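Local structure of Exo-poly-alpha-D-galacturonosidase (Thermotoga maritima, 3JUR) at residues G297-G302 / R324-K329; S352-R357 / A389-G394. The protein probably hydrolyses polygalacturonic acid, the backbone of pectin, removing galacturonate units from chain ends as an exo-acting, heat-active member of glycoside hydrolase family 28. All blocks are in the same frame, centred on the assembly; numbering follows the deposited sequence.

Contact 1: G297-G302 / R324-K329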
# COMPACT_ATOMS: atom_id res chain seq x y z
N GLY D 297 9.78 -27.36 5.32
CA GLY D 297 8.67 -27.02 4.45
C GLY D 297 7.34 -27.55 4.96
O GLY D 297 7.28 -28.63 5.55
N GLY D 298 6.28 -26.78 4.75
CA GLY D 298 4.95 -27.17 5.20
C GLY D 298 4.33 -28.18 4.24
O GLY D 298 3.98 -29.29 4.65
N LEU D 299 4.18 -27.76 2.99
CA LEU D 299 3.79 -28.66 1.90
C LEU D 299 4.90 -28.70 0.88
O LEU D 299 5.25 -27.68 0.27
CB LEU D 299 2.48 -28.22 1.23
CG LEU D 299 2.06 -29.29 0.21
CD1 LEU D 299 1.27 -30.45 0.88
CD2 LEU D 299 1.31 -28.73 -0.96
N VAL D 300 5.45 -29.90 0.67
CA VAL D 300 6.63 -30.06 -0.17
C VAL D 300 6.36 -31.08 -1.28
O VAL D 300 5.70 -32.10 -1.06
CB VAL D 300 7.86 -30.46 0.68
CG1 VAL D 300 9.14 -30.49 -0.15
CG2 VAL D 300 8.03 -29.50 1.83
N ILE D 301 6.84 -30.77 -2.49
CA ILE D 301 6.83 -31.75 -3.58
C ILE D 301 8.29 -32.02 -3.98
O ILE D 301 9.06 -31.07 -4.19
CB ILE D 301 6.01 -31.28 -4.83
CG1 ILE D 301 4.69 -30.55 -4.47
CG2 ILE D 301 5.75 -32.45 -5.78
CD1 ILE D 301 3.63 -31.41 -3.81
N GLY D 302 8.66 -33.30 -4.06
CA GLY D 302 10.02 -33.70 -4.46
C GLY D 302 10.97 -33.93 -3.30
O GLY D 302 10.55 -33.93 -2.14
N ARG D 324 9.80 -22.95 5.11
CA ARG D 324 9.08 -22.71 3.86
C ARG D 324 7.65 -23.20 3.99
O ARG D 324 7.39 -24.24 4.62
CB ARG D 324 9.76 -23.43 2.69
CG ARG D 324 11.20 -23.03 2.47
CD ARG D 324 11.96 -23.91 1.48
NE ARG D 324 13.39 -23.64 1.68
CZ ARG D 324 14.15 -24.23 2.58
NH1 ARG D 324 13.65 -25.19 3.37
NH2 ARG D 324 15.42 -23.87 2.70
N ALA D 325 6.72 -22.49 3.37
CA ALA D 325 5.33 -22.91 3.39
C ALA D 325 5.06 -23.92 2.28
O ALA D 325 4.55 -25.01 2.53
CB ALA D 325 4.39 -21.70 3.28
N LEU D 326 5.42 -23.54 1.05
CA LEU D 326 5.25 -24.37 -0.13
C LEU D 326 6.61 -24.49 -0.82
O LEU D 326 7.26 -23.49 -1.11
CB LEU D 326 4.22 -23.76 -1.10
CG LEU D 326 4.00 -24.45 -2.46
CD1 LEU D 326 3.44 -25.88 -2.33
CD2 LEU D 326 3.11 -23.62 -3.38
N ARG D 327 7.01 -25.73 -1.10
CA ARG D 327 8.32 -26.02 -1.65
C ARG D 327 8.22 -27.08 -2.75
O ARG D 327 7.75 -28.18 -2.49
CB ARG D 327 9.22 -26.50 -0.52
CG ARG D 327 10.70 -26.63 -0.86
CD ARG D 327 11.43 -27.26 0.32
NE ARG D 327 12.88 -27.05 0.21
CZ ARG D 327 13.78 -27.68 0.95
NH1 ARG D 327 13.39 -28.57 1.87
NH2 ARG D 327 15.06 -27.44 0.78
N LEU D 328 8.65 -26.74 -3.96
CA LEU D 328 8.82 -27.72 -5.04
C LEU D 328 10.31 -27.86 -5.39
O LEU D 328 10.99 -26.87 -5.67
CB LEU D 328 7.98 -27.35 -6.28
CG LEU D 328 6.46 -27.58 -6.26
CD1 LEU D 328 5.74 -26.69 -5.25
CD2 LEU D 328 5.85 -27.38 -7.64
N LYS D 329 10.81 -29.10 -5.34
CA LYS D 329 12.22 -29.41 -5.57
C LYS D 329 12.38 -30.46 -6.66
O LYS D 329 11.72 -31.50 -6.61
CB LYS D 329 12.89 -30.00 -4.32
CG LYS D 329 12.51 -29.41 -3.00
CD LYS D 329 13.30 -30.05 -1.87
CE LYS D 329 12.62 -31.31 -1.33
NZ LYS D 329 13.24 -31.76 -0.05
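Strands 299-301 and 327-329 are laced by backbone bonds; their axes come within 4.7 Å, 15° from parallel. Leu299 N meets Ala325 O almost head-on (2.8 Å, 175°), Ile301 N reaches Arg327 O at 2.7 Å, and Ile301 O accepts from Lys329 N. Gly298 N bonds Arg324 O; a side chain here would strike Ala325 O. On one face Leu299 CD2 lies 3.8 Å from Leu326 CD1, both residues packing on Phe343, while Ile301 rests on Leu328 CG and Met338, branched apolar groups suited to the interior. On the other, Val300 packs against the aliphatic part of Arg327, whose extended chain carries its guanidinium between Arg324 NH1, 3.5 Å above the plane and donating to His296 O, and Lys329 CD on the opposite face. Lys329 bends at its third torsion (-88°), laying CE against Val300 CG1; Asp261 forms salt bridges with its NZ and with Arg327 NH1. An alanine at Lys329 removes one salt bridge and the CD over Arg327, and would probably leave Arg327 less firmly oriented. Ser295-His296-Gly297 and Arg327-Leu328-Lys329 match cleft-lining motifs of family 28; two cations probably keep Asp261 ionised, consistent with an active-site position.

Contact 2: S352-R357 / A389-G394; sequences SEEVIR and AVRIEG
Two guanidinium groups lie flat on each other: those of Arg357 and Arg391 have centres 3.9 Å apart and planes only 7° from parallel. Arg391 NH1 sits over the centre of the Arg357 group, and Arg357 NH1 over that of Arg391, which also makes a cation-pi contact with Tyr388. At the edge of Arg357, in its plane, are two waters, which accept from NE and NH1 and both donate to Glu393 OE2. The edge of Arg391 receives Glu354 OE2, 2.9 Å from NH1, in a salt bridge that meets the carboxylate from above its plane, the two flat groups being turned 71° apart. Arg391 NE adds a salt bridge to Glu393 OE2 at 3.1 Å.

The torsions explain the overlap. Arg391 is stretched out from CG to NE, whereas Arg357, its CG also anti to the backbone N, folds at its second torsion (81°) and so brings NE to 3.5 Å from Arg391 CD. Glu354 bends likewise, running its CG along Arg391 CD; its OE1 binds Arg357 NH2 weakly but has a stronger partner in Arg324.

Beneath the charges, parallel bridges, Ile356 with Val390 and Arg357 with Arg391, join adjacent coils of the beta-helix. Ile356 N donates to Ala389 O at 2.9 Å, and Arg391 N returns a nearly straight bond to Ile356 O. The inner side is apolar: Ile356 CD1 approaches Val390 CG2, and Ile405 backs both branched residues.

Arginine suits the outer, charged side because its flat, delocalised cation can stack while its N-H groups still reach acids at the rim. Glu354 and Glu393 probably offset the repulsion between the two cations, and the cations in turn would favour the ionised form of both acids.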
# COMPACT_ATOMS: atom_id res chain seq x y z
N SER D 352 10.83 -18.54 7.96
CA SER D 352 12.24 -18.10 8.09
C SER D 352 13.06 -18.01 6.79
O SER D 352 13.95 -17.18 6.68
CB SER D 352 12.99 -18.94 9.13
OG SER D 352 13.04 -20.29 8.70
N GLU D 353 12.76 -18.86 5.80
CA GLU D 353 13.51 -18.86 4.54
C GLU D 353 12.70 -18.29 3.37
O GLU D 353 12.80 -17.10 3.08
CB GLU D 353 14.04 -20.26 4.20
CG GLU D 353 15.05 -20.80 5.24
CD GLU D 353 16.35 -20.00 5.27
OE1 GLU D 353 16.82 -19.56 4.20
OE2 GLU D 353 16.92 -19.82 6.36
N GLU D 354 11.90 -19.14 2.71
CA GLU D 354 11.08 -18.70 1.59
C GLU D 354 9.64 -19.13 1.81
O GLU D 354 9.40 -20.28 2.15
CB GLU D 354 11.57 -19.26 0.24
CG GLU D 354 13.03 -18.98 -0.10
CD GLU D 354 13.96 -20.13 0.25
OE1 GLU D 354 13.49 -21.27 0.45
OE2 GLU D 354 15.19 -19.89 0.30
N VAL D 355 8.69 -18.22 1.60
CA VAL D 355 7.29 -18.57 1.75
C VAL D 355 6.89 -19.54 0.65
O VAL D 355 6.28 -20.58 0.91
CB VAL D 355 6.37 -17.32 1.75
CG1 VAL D 355 4.90 -17.75 1.88
CG2 VAL D 355 6.74 -16.34 2.86
N ILE D 356 7.24 -19.20 -0.59
CA ILE D 356 7.00 -20.03 -1.76
C ILE D 356 8.33 -20.26 -2.48
O ILE D 356 9.01 -19.31 -2.87
CB ILE D 356 5.97 -19.37 -2.72
CG1 ILE D 356 4.60 -19.24 -2.03
CG2 ILE D 356 5.84 -20.17 -4.02
CD1 ILE D 356 3.69 -18.18 -2.67
N ARG D 357 8.70 -21.53 -2.64
CA ARG D 357 9.96 -21.91 -3.24
C ARG D 357 9.75 -22.92 -4.36
O ARG D 357 9.16 -23.98 -4.14
CB ARG D 357 10.91 -22.50 -2.19
CG ARG D 357 12.26 -22.95 -2.76
CD ARG D 357 13.18 -21.76 -2.92
NE ARG D 357 14.45 -22.07 -3.56
CZ ARG D 357 15.54 -22.54 -2.95
NH1 ARG D 357 16.64 -22.76 -3.65
NH2 ARG D 357 15.52 -22.82 -1.65
N ALA D 389 9.63 -13.93 -0.23
CA ALA D 389 8.22 -14.28 -0.34
C ALA D 389 8.07 -15.31 -1.45
O ALA D 389 7.51 -16.39 -1.25
CB ALA D 389 7.36 -13.02 -0.62
N VAL D 390 8.59 -14.97 -2.63
CA VAL D 390 8.52 -15.85 -3.80
C VAL D 390 9.91 -16.01 -4.43
O VAL D 390 10.53 -15.03 -4.87
CB VAL D 390 7.52 -15.33 -4.86
CG1 VAL D 390 7.45 -16.29 -6.05
CG2 VAL D 390 6.13 -15.13 -4.27
N ARG D 391 10.40 -17.25 -4.46
CA ARG D 391 11.67 -17.58 -5.07
C ARG D 391 11.46 -18.73 -6.05
O ARG D 391 11.19 -19.86 -5.65
CB ARG D 391 12.69 -17.96 -3.99
CG ARG D 391 14.11 -18.16 -4.49
CD ARG D 391 15.01 -18.60 -3.35
NE ARG D 391 16.38 -18.83 -3.79
CZ ARG D 391 17.40 -19.15 -3.00
NH1 ARG D 391 17.23 -19.31 -1.69
NH2 ARG D 391 18.61 -19.32 -3.52
N ILE D 392 11.53 -18.42 -7.35
CA ILE D 392 11.23 -19.40 -8.40
C ILE D 392 12.38 -19.47 -9.39
O ILE D 392 12.71 -18.48 -10.04
CB ILE D 392 9.88 -19.08 -9.14
CG1 ILE D 392 8.71 -19.19 -8.16
CG2 ILE D 392 9.68 -20.01 -10.37
CD1 ILE D 392 7.41 -18.56 -8.67
N GLU D 393 13.02 -20.63 -9.46
CA GLU D 393 14.18 -20.80 -10.32
C GLU D 393 14.07 -22.03 -11.24
O GLU D 393 14.13 -23.19 -10.79
CB GLU D 393 15.47 -20.81 -9.49
CG GLU D 393 15.74 -19.45 -8.86
CD GLU D 393 16.77 -19.48 -7.73
OE1 GLU D 393 17.88 -18.93 -7.94
OE2 GLU D 393 16.48 -20.03 -6.65
N GLY D 394 13.87 -21.75 -12.52
CA GLY D 394 13.85 -22.78 -13.56
C GLY D 394 15.20 -22.92 -14.24
O GLY D 394 16.23 -22.49 -13.70
O HOH W 1 14.58 -21.60 -6.05
O HOH W 2 17.55 -22.47 -6.55

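Overall arrangement
Contacts 1 and 2 follow one another along the chain, contact 1 closing before contact 2 opens, with centres about 10 Å apart. Both belong to the same sheet of the right-handed parallel beta-helix characteristic of family 28, where 263-265, 299-301, 327-329, 357-359 and 388-393 lie side by side in that order. The two contacts join directly where 324-329 adjoins 352-357: Leu328 N probably bonds Arg357 O, at 2.8 Å, and Arg324 NE forms a salt bridge with Glu354 OE1, at 2.7 Å. They are thus neighbouring steps of one sheet, whose face rich in charged residues is linked through Arg324 and Glu354 and lies opposite a hydrophobic interior.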